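Local coordinates for protein MgGH51 (Meripilus giganteus, PDB 6ZPV) that probably releases terminal alpha-L-arabinofuranosyl residues from arabinose-containing polysaccharides by hydrolysis, as a family GH51 glycosidase, at residues V401-Y415 with Q455-R469. Residues are numbered along the deposited sequence; the frame is centred on the assembly and turned at random.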
loop_
_atom_site.group_PDB
_atom_site.type_symbol
_atom_site.label_atom_id
_atom_site.label_comp_id
_atom_site.label_asym_id
_atom_site.label_seq_id
_atom_site.Cartn_x
_atom_site.Cartn_y
_atom_site.Cartn_z
ATOM N N VAL A 401 13.565 0.713 10.745
ATOM C CA VAL A 401 13.660 1.435 12.042
ATOM C C VAL A 401 12.405 2.275 12.289
ATOM O O VAL A 401 12.022 3.101 11.444
ATOM C CB VAL A 401 14.951 2.263 12.154
ATOM C CG1 VAL A 401 15.063 3.373 11.115
ATOM C CG2 VAL A 401 15.082 2.812 13.564
ATOM N N TYR A 402 11.847 2.113 13.463
ATOM C CA TYR A 402 10.782 2.955 14.025
ATOM C C TYR A 402 11.321 3.611 15.267
ATOM O O TYR A 402 11.829 2.935 16.171
ATOM C CB TYR A 402 9.547 2.114 14.310
ATOM C CG TYR A 402 8.959 1.496 13.064
ATOM C CD1 TYR A 402 8.236 2.245 12.167
ATOM C CD2 TYR A 402 9.172 0.169 12.785
ATOM C CE1 TYR A 402 7.736 1.680 11.008
ATOM C CE2 TYR A 402 8.683 -0.384 11.620
ATOM C CZ TYR A 402 7.966 0.359 10.714
ATOM O OH TYR A 402 7.402 -0.166 9.570
ATOM N N GLN A 403 11.257 4.949 15.329
ATOM C CA GLN A 403 11.993 5.692 16.380
ATOM C C GLN A 403 11.328 7.034 16.630
ATOM O O GLN A 403 10.263 7.360 16.054
ATOM C CB GLN A 403 13.481 5.756 16.029
ATOM C CG GLN A 403 14.381 4.861 16.848
ATOM C CD GLN A 403 14.429 5.172 18.330
ATOM O OE1 GLN A 403 13.938 6.225 18.753
ATOM N NE2 GLN A 403 14.985 4.266 19.137
ATOM N N THR A 404 11.929 7.865 17.476
ATOM C CA THR A 404 11.419 9.198 17.748
ATOM C C THR A 404 11.878 10.164 16.660
ATOM O O THR A 404 12.902 9.951 15.993
ATOM C CB THR A 404 11.953 9.701 19.081
ATOM O OG1 THR A 404 13.347 9.930 18.984
ATOM C CG2 THR A 404 11.620 8.837 20.284
ATOM N N PRO A 405 11.166 11.307 16.514
ATOM C CA PRO A 405 11.676 12.328 15.583
ATOM C C PRO A 405 13.127 12.724 15.834
ATOM O O PRO A 405 13.915 12.930 14.904
ATOM C CB PRO A 405 10.671 13.498 15.783
ATOM C CG PRO A 405 9.412 12.809 16.225
ATOM C CD PRO A 405 9.862 11.663 17.125
ATOM N N THR A 406 13.472 12.868 17.132
ATOM C CA THR A 406 14.822 13.278 17.522
ATOM C C THR A 406 15.851 12.227 17.092
ATOM O O THR A 406 16.919 12.583 16.603
ATOM C CB THR A 406 14.845 13.568 19.013
ATOM O OG1 THR A 406 13.990 14.698 19.229
ATOM C CG2 THR A 406 16.232 13.844 19.535
ATOM N N TRP A 407 15.516 10.951 17.320
ATOM C CA TRP A 407 16.455 9.913 16.867
ATOM C C TRP A 407 16.782 10.080 15.383
ATOM O O TRP A 407 17.930 9.906 14.961
ATOM C CB TRP A 407 15.852 8.510 17.117
ATOM C CG TRP A 407 16.750 7.370 16.748
ATOM C CD1 TRP A 407 17.545 6.693 17.629
ATOM C CD2 TRP A 407 16.960 6.797 15.455
ATOM N NE1 TRP A 407 18.262 5.738 16.979
ATOM C CE2 TRP A 407 17.959 5.796 15.643
ATOM C CE3 TRP A 407 16.437 7.005 14.170
ATOM C CZ2 TRP A 407 18.448 5.030 14.560
ATOM C CZ3 TRP A 407 16.950 6.270 13.126
ATOM C CH2 TRP A 407 17.956 5.311 13.294
ATOM N N PHE A 408 15.792 10.360 14.559
ATOM C CA PHE A 408 16.020 10.447 13.114
ATOM C C PHE A 408 17.027 11.565 12.777
ATOM O O PHE A 408 17.944 11.320 11.974
ATOM C CB PHE A 408 14.702 10.593 12.335
ATOM C CG PHE A 408 14.017 9.271 12.138
ATOM C CD1 PHE A 408 14.414 8.461 11.079
ATOM C CD2 PHE A 408 13.117 8.753 13.031
ATOM C CE1 PHE A 408 13.904 7.180 10.920
ATOM C CE2 PHE A 408 12.603 7.488 12.859
ATOM C CZ PHE A 408 12.983 6.692 11.804
ATOM N N TYR A 409 16.909 12.768 13.359
ATOM C CA TYR A 409 17.926 13.786 13.028
ATOM C C TYR A 409 19.276 13.425 13.636
ATOM O O TYR A 409 20.308 13.704 13.047
ATOM C CB TYR A 409 17.502 15.234 13.274
ATOM C CG TYR A 409 17.414 15.683 14.699
ATOM C CD1 TYR A 409 18.586 15.938 15.399
ATOM C CD2 TYR A 409 16.229 15.968 15.336
ATOM C CE1 TYR A 409 18.570 16.442 16.705
ATOM C CE2 TYR A 409 16.202 16.532 16.620
ATOM C CZ TYR A 409 17.375 16.777 17.299
ATOM O OH TYR A 409 17.333 17.307 18.585
ATOM N N GLN A 410 19.279 12.824 14.823
ATOM C CA GLN A 410 20.488 12.438 15.522
ATOM C C GLN A 410 21.220 11.331 14.779
ATOM O O GLN A 410 22.418 11.149 15.026
ATOM C CB GLN A 410 20.265 12.027 16.983
ATOM C CG GLN A 410 19.852 13.197 17.852
ATOM C CD GLN A 410 19.631 12.705 19.286
ATOM O OE1 GLN A 410 19.095 11.588 19.487
ATOM N NE2 GLN A 410 19.793 13.593 20.231
ATOM N N ASN A 411 20.546 10.572 13.916
ATOM C CA ASN A 411 21.129 9.396 13.263
ATOM C C ASN A 411 21.194 9.591 11.764
ATOM O O ASN A 411 21.334 8.608 11.017
ATOM C CB ASN A 411 20.381 8.126 13.700
ATOM C CG ASN A 411 20.735 7.799 15.130
ATOM O OD1 ASN A 411 21.753 7.111 15.345
ATOM N ND2 ASN A 411 20.012 8.313 16.075
ATOM N N ALA A 412 21.277 10.821 11.284
ATOM C CA ALA A 412 21.444 11.124 9.847
ATOM C C ALA A 412 22.786 10.640 9.308
ATOM O O ALA A 412 22.917 10.524 8.083
ATOM C CB ALA A 412 21.301 12.606 9.613
ATOM N N PHE A 413 23.750 10.341 10.158
ATOM C CA PHE A 413 25.033 9.757 9.748
ATOM C C PHE A 413 25.057 8.245 9.906
ATOM O O PHE A 413 26.146 7.642 9.847
ATOM C CB PHE A 413 26.202 10.453 10.456
ATOM C CG PHE A 413 26.521 11.829 9.935
ATOM C CD1 PHE A 413 25.690 12.888 10.163
ATOM C CD2 PHE A 413 27.672 12.039 9.182
ATOM C CE1 PHE A 413 25.994 14.137 9.671
ATOM C CE2 PHE A 413 27.950 13.300 8.684
ATOM C CZ PHE A 413 27.100 14.362 8.906
ATOM N N TYR A 414 23.902 7.602 9.970
ATOM C CA TYR A 414 23.804 6.143 10.148
ATOM C C TYR A 414 24.716 5.416 9.160
ATOM O O TYR A 414 25.413 4.455 9.542
ATOM C CB TYR A 414 22.352 5.692 9.991
ATOM C CG TYR A 414 22.141 4.227 10.258
ATOM C CD1 TYR A 414 21.868 3.765 11.537
ATOM C CD2 TYR A 414 22.186 3.290 9.273
ATOM C CE1 TYR A 414 21.666 2.409 11.792
ATOM C CE2 TYR A 414 21.953 1.943 9.528
ATOM C CZ TYR A 414 21.743 1.497 10.774
ATOM O OH TYR A 414 21.496 0.130 10.988
ATOM N N TYR A 415 24.678 5.782 7.885
ATOM C CA TYR A 415 25.390 5.040 6.821
ATOM C C TYR A 415 26.792 5.568 6.516
ATOM O O TYR A 415 27.545 4.903 5.772
ATOM C CB TYR A 415 24.562 4.938 5.548
ATOM C CG TYR A 415 23.405 3.967 5.639
ATOM C CD1 TYR A 415 23.642 2.600 5.582
ATOM C CD2 TYR A 415 22.106 4.386 5.795
ATOM C CE1 TYR A 415 22.602 1.686 5.712
ATOM C CE2 TYR A 415 21.071 3.495 5.902
ATOM C CZ TYR A 415 21.292 2.139 5.824
ATOM O OH TYR A 415 20.332 1.163 5.926
ATOM N N GLN A 455 7.090 17.901 13.297
ATOM C CA GLN A 455 8.265 17.373 14.001
ATOM C C GLN A 455 8.721 16.045 13.377
ATOM O O GLN A 455 9.956 15.811 13.156
ATOM C CB GLN A 455 7.917 17.165 15.507
ATOM C CG GLN A 455 9.113 16.822 16.421
ATOM C CD GLN A 455 8.764 16.475 17.851
ATOM O OE1 GLN A 455 7.591 16.598 18.237
ATOM N NE2 GLN A 455 9.755 16.088 18.627
ATOM N N SER A 456 7.790 15.117 13.178
ATOM C CA SER A 456 8.208 13.769 12.709
ATOM C C SER A 456 8.687 13.850 11.273
ATOM O O SER A 456 9.717 13.238 10.925
ATOM C CB SER A 456 7.084 12.758 12.902
ATOM O OG SER A 456 5.986 12.898 11.974
ATOM N N ALA A 457 8.037 14.600 10.397
ATOM C CA ALA A 457 8.416 14.735 8.996
ATOM C C ALA A 457 9.786 15.381 8.870
ATOM O O ALA A 457 10.567 15.022 7.981
ATOM C CB ALA A 457 7.362 15.515 8.227
ATOM N N THR A 458 10.035 16.415 9.711
ATOM C CA THR A 458 11.334 17.114 9.601
ATOM C C THR A 458 12.479 16.249 10.108
ATOM O O THR A 458 13.584 16.283 9.551
ATOM C CB THR A 458 11.255 18.483 10.274
ATOM O OG1 THR A 458 10.983 18.426 11.673
ATOM C CG2 THR A 458 10.266 19.367 9.583
ATOM N N GLY A 459 12.276 15.467 11.175
ATOM C CA GLY A 459 13.297 14.519 11.635
ATOM C C GLY A 459 13.530 13.485 10.562
ATOM O O GLY A 459 14.706 13.167 10.264
ATOM N N GLU A 460 12.485 12.916 9.985
ATOM C CA GLU A 460 12.640 11.975 8.873
ATOM C C GLU A 460 13.426 12.621 7.726
ATOM O O GLU A 460 14.351 11.992 7.178
ATOM C CB GLU A 460 11.294 11.511 8.369
ATOM C CG GLU A 460 10.572 10.610 9.371
ATOM C CD GLU A 460 9.050 10.639 9.263
ATOM O OE1 GLU A 460 8.519 11.227 8.292
ATOM O OE2 GLU A 460 8.410 10.011 10.140
ATOM N N ALA A 461 13.127 13.854 7.366
ATOM C CA ALA A 461 13.797 14.531 6.274
ATOM C C ALA A 461 15.274 14.676 6.592
ATOM O O ALA A 461 16.130 14.456 5.690
ATOM C CB ALA A 461 13.167 15.865 5.988
ATOM N N ALA A 462 15.661 14.968 7.817
ATOM C CA ALA A 462 17.081 15.030 8.169
ATOM C C ALA A 462 17.729 13.656 7.950
ATOM O O ALA A 462 18.814 13.570 7.364
ATOM C CB ALA A 462 17.213 15.495 9.624
ATOM N N PHE A 463 17.080 12.608 8.420
ATOM C CA PHE A 463 17.632 11.250 8.195
ATOM C C PHE A 463 17.723 10.971 6.679
ATOM O O PHE A 463 18.730 10.354 6.237
ATOM C CB PHE A 463 16.679 10.258 8.861
ATOM C CG PHE A 463 17.158 8.832 8.866
ATOM C CD1 PHE A 463 18.099 8.395 9.779
ATOM C CD2 PHE A 463 16.575 7.868 8.036
ATOM C CE1 PHE A 463 18.507 7.070 9.813
ATOM C CE2 PHE A 463 16.974 6.557 8.070
ATOM C CZ PHE A 463 17.903 6.148 9.006
ATOM N N MET A 464 16.762 11.407 5.879
ATOM C CA MET A 464 16.768 11.167 4.425
ATOM C C MET A 464 17.921 11.908 3.750
ATOM O O MET A 464 18.419 11.394 2.721
ATOM C CB MET A 464 15.416 11.569 3.855
ATOM C CG MET A 464 14.244 10.654 4.351
ATOM S SD MET A 464 12.645 11.427 4.281
ATOM C CE MET A 464 12.515 11.348 2.540
ATOM N N THR A 465 18.353 13.062 4.242
ATOM C CA THR A 465 19.519 13.716 3.661
ATOM C C THR A 465 20.744 12.778 3.776
ATOM O O THR A 465 21.582 12.746 2.865
ATOM C CB THR A 465 19.847 15.087 4.264
ATOM O OG1 THR A 465 20.264 14.968 5.633
ATOM C CG2 THR A 465 18.720 16.068 4.090
ATOM N N GLY A 466 20.834 12.024 4.873
ATOM C CA GLY A 466 21.904 11.057 5.028
ATOM C C GLY A 466 21.713 9.867 4.076
ATOM O O GLY A 466 22.683 9.370 3.537
ATOM N N LEU A 467 20.489 9.381 3.898
ATOM C CA LEU A 467 20.248 8.320 2.901
ATOM C C LEU A 467 20.759 8.776 1.528
ATOM O O LEU A 467 21.391 7.992 0.790
ATOM C CB LEU A 467 18.774 7.949 2.865
ATOM C CG LEU A 467 18.167 7.409 4.153
ATOM C CD1 LEU A 467 16.696 7.108 3.941
ATOM C CD2 LEU A 467 18.866 6.160 4.642
ATOM N N GLU A 468 20.470 10.018 1.183
ATOM C CA GLU A 468 20.846 10.529 -0.133
ATOM C C GLU A 468 22.350 10.729 -0.237
ATOM O O GLU A 468 22.988 10.346 -1.246
ATOM C CB GLU A 468 20.044 11.811 -0.455
ATOM C CG GLU A 468 20.181 12.294 -1.859
ATOM C CD GLU A 468 19.190 13.403 -2.190
ATOM O OE1 GLU A 468 19.512 14.565 -1.933
ATOM O OE2 GLU A 468 18.080 13.057 -2.708
ATOM N N ARG A 469 22.983 11.307 0.795
ATOM C CA ARG A 469 24.465 11.433 0.778
ATOM C C ARG A 469 25.138 10.066 0.607
ATOM O O ARG A 469 26.141 9.928 -0.082
ATOM C CB ARG A 469 24.910 12.101 2.084
ATOM C CG ARG A 469 26.434 12.172 2.208
ATOM C CD ARG A 469 26.937 13.034 3.377
ATOM N NE ARG A 469 26.494 12.500 4.671
ATOM C CZ ARG A 469 25.465 12.958 5.398
ATOM N NH1 ARG A 469 24.781 14.036 5.061
ATOM N NH2 ARG A 469 25.122 12.289 6.509
HETATM O O HOH W 1 12.444 16.299 17.463
#
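Phe408 and Phe463 join two neighbouring helices on the outside of the (beta/alpha)8 barrel typical of GH51 enzymes: the short helix 405-410, after barrel strand 396-403, and the long helix 454-469, which follows strand 424-432. Near-parallel at 21°, their axes approach to 7.1 Å, and Gly459 comes against the first turn of the short helix, its CA 3.7 Å from Pro405 O.

The aromatic packing centres on Phe463. With CG anti to the backbone N (chi1 -174°), its ring reaches the C-terminal end of the short helix, beside Phe408 O and Asn411 O, and takes the edge of Phe408 on one face, CD1 of Phe408 standing 3.5 Å from CG of Phe463 with the planes at 85°. Trp407 meets the same ring obliquely through CZ3, 3.7 Å from Phe463 CE1. Farther along, Leu467 CD2 touches the Tyr415 ring, whose hydroxyl bonds to Glu427.

At the other end of the short helix, Pro405 packs on the aliphatic part of Gln455, and a water links Gln455 NE2 to Thr406 OG1.

Arg469, also salt-bridged to Asp416, bends at chi3 to lay its guanidinium nearly flat on Phe413 in a cation-pi stack. With an alanine at Phe413 the ring face would be gone, and the guanidinium is likely to be freer to turn, though Asp416 would still hold NE. One turn back along the helix, Gly466 CA makes a C-H...O contact of 3.3 Å with Ala412 O, which also lies 3.2 Å from Arg469 NH2.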